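Local coordinates for sweet protein mabinlin-2 chain B (Capparis masaikai, PDB 2DS2), which serves as the large chain of a heat-stable 2S seed storage albumin that tastes sweet and is joined by disulfides to a small A chain, at residues C23-R27 with C67-A71; A30-L34 with L48-A52. All blocks are in the same frame, centred on the assembly; numbering follows the deposited sequence.

Contact 1 (C23-R27 with C67-A71); sequences CPVLR and CPFRA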
loop_
_atom_site.group_PDB
_atom_site.type_symbol
_atom_site.label_atom_id
_atom_site.label_comp_id
_atom_site.label_asym_id
_atom_site.label_seq_id
_atom_site.Cartn_x
_atom_site.Cartn_y
_atom_site.Cartn_z
ATOM N N CYS B 23 -7.654 3.925 -1.487
ATOM C CA CYS B 23 -7.021 4.186 -0.204
ATOM C C CYS B 23 -7.339 3.109 0.825
ATOM O O CYS B 23 -6.450 2.664 1.547
ATOM C CB CYS B 23 -7.387 5.577 0.311
ATOM S SG CYS B 23 -6.550 6.897 -0.629
ATOM N N PRO B 24 -8.604 2.668 0.905
ATOM C CA PRO B 24 -8.884 1.624 1.893
ATOM C C PRO B 24 -8.072 0.333 1.693
ATOM O O PRO B 24 -7.664 -0.289 2.674
ATOM C CB PRO B 24 -10.399 1.414 1.780
ATOM C CG PRO B 24 -10.802 2.114 0.511
ATOM C CD PRO B 24 -9.852 3.261 0.398
ATOM N N VAL B 25 -7.819 -0.070 0.449
ATOM C CA VAL B 25 -7.025 -1.288 0.256
ATOM C C VAL B 25 -5.555 -1.028 0.561
ATOM O O VAL B 25 -4.848 -1.929 1.012
ATOM C CB VAL B 25 -7.151 -1.891 -1.171
ATOM C CG1 VAL B 25 -8.614 -2.180 -1.484
ATOM C CG2 VAL B 25 -6.519 -0.968 -2.205
ATOM N N LEU B 26 -5.089 0.196 0.322
ATOM C CA LEU B 26 -3.698 0.527 0.620
ATOM C C LEU B 26 -3.501 0.583 2.130
ATOM O O LEU B 26 -2.433 0.238 2.643
ATOM C CB LEU B 26 -3.304 1.864 -0.027
ATOM C CG LEU B 26 -2.985 1.753 -1.524
ATOM C CD1 LEU B 26 -2.766 3.141 -2.143
ATOM C CD2 LEU B 26 -1.732 0.910 -1.690
ATOM N N ARG B 27 -4.525 1.029 2.849
ATOM C CA ARG B 27 -4.433 1.073 4.301
ATOM C C ARG B 27 -4.272 -0.373 4.789
ATOM O O ARG B 27 -3.469 -0.655 5.679
ATOM C CB ARG B 27 -5.707 1.673 4.892
ATOM C CG ARG B 27 -5.681 1.848 6.403
ATOM C CD ARG B 27 -4.670 2.905 6.810
ATOM N NE ARG B 27 -4.852 3.333 8.193
ATOM C CZ ARG B 27 -4.769 2.523 9.243
ATOM N NH1 ARG B 27 -4.505 1.236 9.071
ATOM N NH2 ARG B 27 -4.949 3.002 10.467
ATOM N N CYS B 67 -2.918 9.206 0.033
ATOM C CA CYS B 67 -3.967 8.862 0.984
ATOM C C CYS B 67 -3.599 9.445 2.339
ATOM O O CYS B 67 -2.506 9.215 2.847
ATOM C CB CYS B 67 -4.109 7.343 1.112
ATOM S SG CYS B 67 -4.575 6.479 -0.419
ATOM N N PRO B 68 -4.505 10.220 2.938
ATOM C CA PRO B 68 -4.195 10.806 4.241
ATOM C C PRO B 68 -4.514 9.902 5.426
ATOM O O PRO B 68 -4.682 10.393 6.541
ATOM C CB PRO B 68 -5.038 12.073 4.244
ATOM C CG PRO B 68 -6.276 11.620 3.539
ATOM C CD PRO B 68 -5.720 10.828 2.364
ATOM N N PHE B 69 -4.591 8.590 5.206
ATOM C CA PHE B 69 -4.912 7.699 6.314
ATOM C C PHE B 69 -3.843 7.676 7.396
ATOM O O PHE B 69 -2.645 7.734 7.115
ATOM C CB PHE B 69 -5.232 6.268 5.827
ATOM C CG PHE B 69 -4.177 5.641 4.949
ATOM C CD1 PHE B 69 -2.879 5.449 5.403
ATOM C CD2 PHE B 69 -4.512 5.180 3.679
ATOM C CE1 PHE B 69 -1.928 4.803 4.607
ATOM C CE2 PHE B 69 -3.572 4.536 2.876
ATOM C CZ PHE B 69 -2.280 4.348 3.340
ATOM N N ARG B 70 -4.308 7.612 8.640
ATOM C CA ARG B 70 -3.453 7.601 9.821
ATOM C C ARG B 70 -2.658 6.309 9.999
ATOM O O ARG B 70 -3.006 5.267 9.444
ATOM C CB ARG B 70 -4.302 7.862 11.072
ATOM C CG ARG B 70 -5.713 7.278 11.001
ATOM C CD ARG B 70 -6.634 8.154 10.153
ATOM N NE ARG B 70 -7.898 7.498 9.823
ATOM C CZ ARG B 70 -8.006 6.452 9.010
ATOM N NH1 ARG B 70 -6.925 5.938 8.440
ATOM N NH2 ARG B 70 -9.197 5.922 8.762
ATOM N N ALA B 71 -1.590 6.395 10.789
ATOM C CA ALA B 71 -0.717 5.256 11.059
ATOM C C ALA B 71 -1.073 4.581 12.383
ATOM O O ALA B 71 -0.229 4.612 13.304
ATOM C CB ALA B 71 0.737 5.715 11.080
#
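A disulfide-anchored tail of the prolamin-type 2S albumin fold is laid here against the start of helix 22-36. The anchor is the bond between Cys23 SG and Cys67 SG, 2.0 Å long with chi3 of -88°, which brings the CA atoms of Cys23 and Cys67 to 5.7 Å. From this point residues 67-71, without regular secondary structure and bent at Pro68, run alongside the helix, and Pro68 points away so that the next side chain, Phe69, turns back inward.

Phe69 is the main bump. Its ring enters a hollow bordered by one helical turn: Cys23 at the near end, Leu26 along the side and Arg27 at the far end. Leu26 CB meets the ring edge, with Phe69 CE2 4.0 Å away, while Cys23 CB stands 4.4 Å from Phe69 CD2. The hollow is roofed by the aliphatic part of Arg27: Arg27 CD rests over one face of the Phe69 ring in a CH-pi contact, 3.7 Å from its centroid and 27° off the normal. Leu26 also reaches the disulfide, Leu26 CD1 lying 4.2 Å from Cys67 SG, and it continues inward against Leu55 and Pro56 of helix 42-58. Phe69 touches Arg53 of that same helix, so the tail bridges both helices.

Beyond the ring the surface turns polar. The CA-to-CB bond of the poorly ordered Arg70 points sideways, but its guanidinium swings round to Arg27. Two like charges come together there, Arg27 NE being 3.3 Å from Arg70 NH1, while Arg27 NE lies 3.0 Å from the backbone O of Arg70.

Contact 2 (A30-L34 with L48-A52); sequences AQQVL and LFDAA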
loop_
_atom_site.group_PDB
_atom_site.type_symbol
_atom_site.label_atom_id
_atom_site.label_comp_id
_atom_site.label_asym_id
_atom_site.label_seq_id
_atom_site.Cartn_x
_atom_site.Cartn_y
_atom_site.Cartn_z
ATOM N N ALA B 30 -0.855 -1.727 4.086
ATOM C CA ALA B 30 0.090 -1.204 5.059
ATOM C C ALA B 30 -0.026 -1.943 6.381
ATOM O O ALA B 30 0.974 -2.287 6.995
ATOM C CB ALA B 30 -0.153 0.289 5.268
ATOM N N GLN B 31 -1.251 -2.184 6.827
ATOM C CA GLN B 31 -1.441 -2.885 8.089
ATOM C C GLN B 31 -0.884 -4.302 8.002
ATOM O O GLN B 31 -0.367 -4.828 8.988
ATOM C CB GLN B 31 -2.922 -2.930 8.454
ATOM C CG GLN B 31 -3.466 -1.594 8.925
ATOM C CD GLN B 31 -2.681 -1.030 10.101
ATOM O OE1 GLN B 31 -2.387 -1.738 11.064
ATOM N NE2 GLN B 31 -2.347 0.257 10.029
ATOM N N GLN B 32 -0.990 -4.912 6.824
ATOM C CA GLN B 32 -0.482 -6.270 6.631
ATOM C C GLN B 32 1.028 -6.307 6.757
ATOM O O GLN B 32 1.583 -7.256 7.308
ATOM C CB GLN B 32 -0.904 -6.830 5.268
ATOM C CG GLN B 32 -2.348 -7.297 5.237
ATOM C CD GLN B 32 -2.600 -8.430 6.222
ATOM O OE1 GLN B 32 -2.013 -9.506 6.108
ATOM N NE2 GLN B 32 -3.468 -8.187 7.196
ATOM N N VAL B 33 1.697 -5.275 6.251
ATOM C CA VAL B 33 3.151 -5.238 6.352
ATOM C C VAL B 33 3.531 -4.995 7.807
ATOM O O VAL B 33 4.449 -5.622 8.332
ATOM C CB VAL B 33 3.761 -4.127 5.476
ATOM C CG1 VAL B 33 5.284 -4.091 5.681
ATOM C CG2 VAL B 33 3.424 -4.377 4.017
ATOM N N LEU B 34 2.813 -4.092 8.467
ATOM C CA LEU B 34 3.082 -3.788 9.873
ATOM C C LEU B 34 2.936 -5.049 10.720
ATOM O O LEU B 34 3.772 -5.338 11.576
ATOM C CB LEU B 34 2.104 -2.713 10.387
ATOM C CG LEU B 34 2.218 -2.226 11.841
ATOM C CD1 LEU B 34 1.703 -3.267 12.816
ATOM C CD2 LEU B 34 3.667 -1.873 12.138
ATOM N N LEU B 48 6.858 3.201 6.227
ATOM C CA LEU B 48 5.930 2.175 5.758
ATOM C C LEU B 48 4.647 2.858 5.279
ATOM O O LEU B 48 4.225 2.693 4.132
ATOM C CB LEU B 48 5.617 1.208 6.903
ATOM C CG LEU B 48 4.676 0.019 6.668
ATOM C CD1 LEU B 48 4.772 -0.912 7.864
ATOM C CD2 LEU B 48 3.239 0.487 6.504
ATOM N N PHE B 49 4.037 3.637 6.163
ATOM C CA PHE B 49 2.798 4.326 5.817
ATOM C C PHE B 49 2.960 5.402 4.747
ATOM O O PHE B 49 2.038 5.637 3.960
ATOM C CB PHE B 49 2.156 4.884 7.083
ATOM C CG PHE B 49 1.466 3.837 7.904
ATOM C CD1 PHE B 49 0.170 3.441 7.593
ATOM C CD2 PHE B 49 2.134 3.191 8.941
ATOM C CE1 PHE B 49 -0.455 2.418 8.300
ATOM C CE2 PHE B 49 1.519 2.164 9.653
ATOM C CZ PHE B 49 0.222 1.778 9.331
ATOM N N ASP B 50 4.118 6.056 4.712
ATOM C CA ASP B 50 4.359 7.064 3.680
ATOM C C ASP B 50 4.331 6.368 2.328
ATOM O O ASP B 50 3.734 6.867 1.374
ATOM C CB ASP B 50 5.724 7.730 3.868
ATOM C CG ASP B 50 5.675 8.890 4.829
ATOM O OD1 ASP B 50 6.749 9.443 5.147
ATOM O OD2 ASP B 50 4.560 9.251 5.261
ATOM N N ALA B 51 4.986 5.212 2.255
ATOM C CA ALA B 51 5.044 4.436 1.023
ATOM C C ALA B 51 3.638 4.062 0.557
ATOM O O ALA B 51 3.299 4.236 -0.614
ATOM C CB ALA B 51 5.889 3.174 1.236
ATOM N N ALA B 52 2.826 3.553 1.479
ATOM C CA ALA B 52 1.461 3.153 1.151
ATOM C C ALA B 52 0.634 4.346 0.695
ATOM O O ALA B 52 -0.016 4.295 -0.347
ATOM C CB ALA B 52 0.797 2.488 2.362
#
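Ala30 begins the face that helix 22-36 turns to helix 42-58. Its methyl is the meeting point of three side chains: Ala30 CB lies 3.6 Å from Leu48 CD2, 3.7 Å from Phe49 CE1 and 3.8 Å from Ala52 CB. Two alanines facing each other bring the backbones close at this level, with CA atoms of Ala30 and Ala52 6.0 Å apart, although the axes of the short segments approach only to 10.0 Å. Segments 30-34 and 48-52 run roughly antiparallel, their axes at 154°, as expected for the neighbouring helices of a helical hairpin in the 2S albumin fold.

Gln31 starts away from the partner helix, yet its m, m side chain curls back until Gln31 NE2 stands 3.1 Å from Phe49 CZ, at the ring edge. The amide thus closes the outer border of the apolar patch. One turn beyond Ala30, Val33 presents CG1 to Leu48 CD1 at 3.9 Å, and Leu34 follows with CB 4.1 Å from that same Leu48 CD1. Leu48 therefore fills the gap between successive turns, its CD2 against Ala30 and its CD1 against Val33 and Leu34. Ile39, in the loop joining the helices, packs on both Leu34 and Leu48, and an apolar side chain of the neighbouring A chain also packs on Leu48.

No hydrogen bond or salt bridge crosses between the two segments. The contact therefore rests on close packing of alanine methyls, branched aliphatic side chains and the Phe49 ring, with the Gln31 amide at its edge, and the helix pair forms part of the buried core of the protein.

Overall arrangement
Starting at the N terminus, helix 6-14 leads to helix 22-36, which carries the first segments of both contacts in succession. After residues 30-34 the chain turns through a loop into helix 42-58, and contact 2 closes this short hairpin. A further loop then brings the C-terminal tail back to residues 23-27, where contact 1 closes a longer loop that contains the loop of contact 2; the two are nested and do not cross. Their centres are about 9 Å apart and they adjoin directly: Phe69 packs on both Phe49 and Ala52, and Ala71 on Phe49, while Leu26 meets Ala52. Together they tie helix 22-36, helix 42-58 and the tail into one unit.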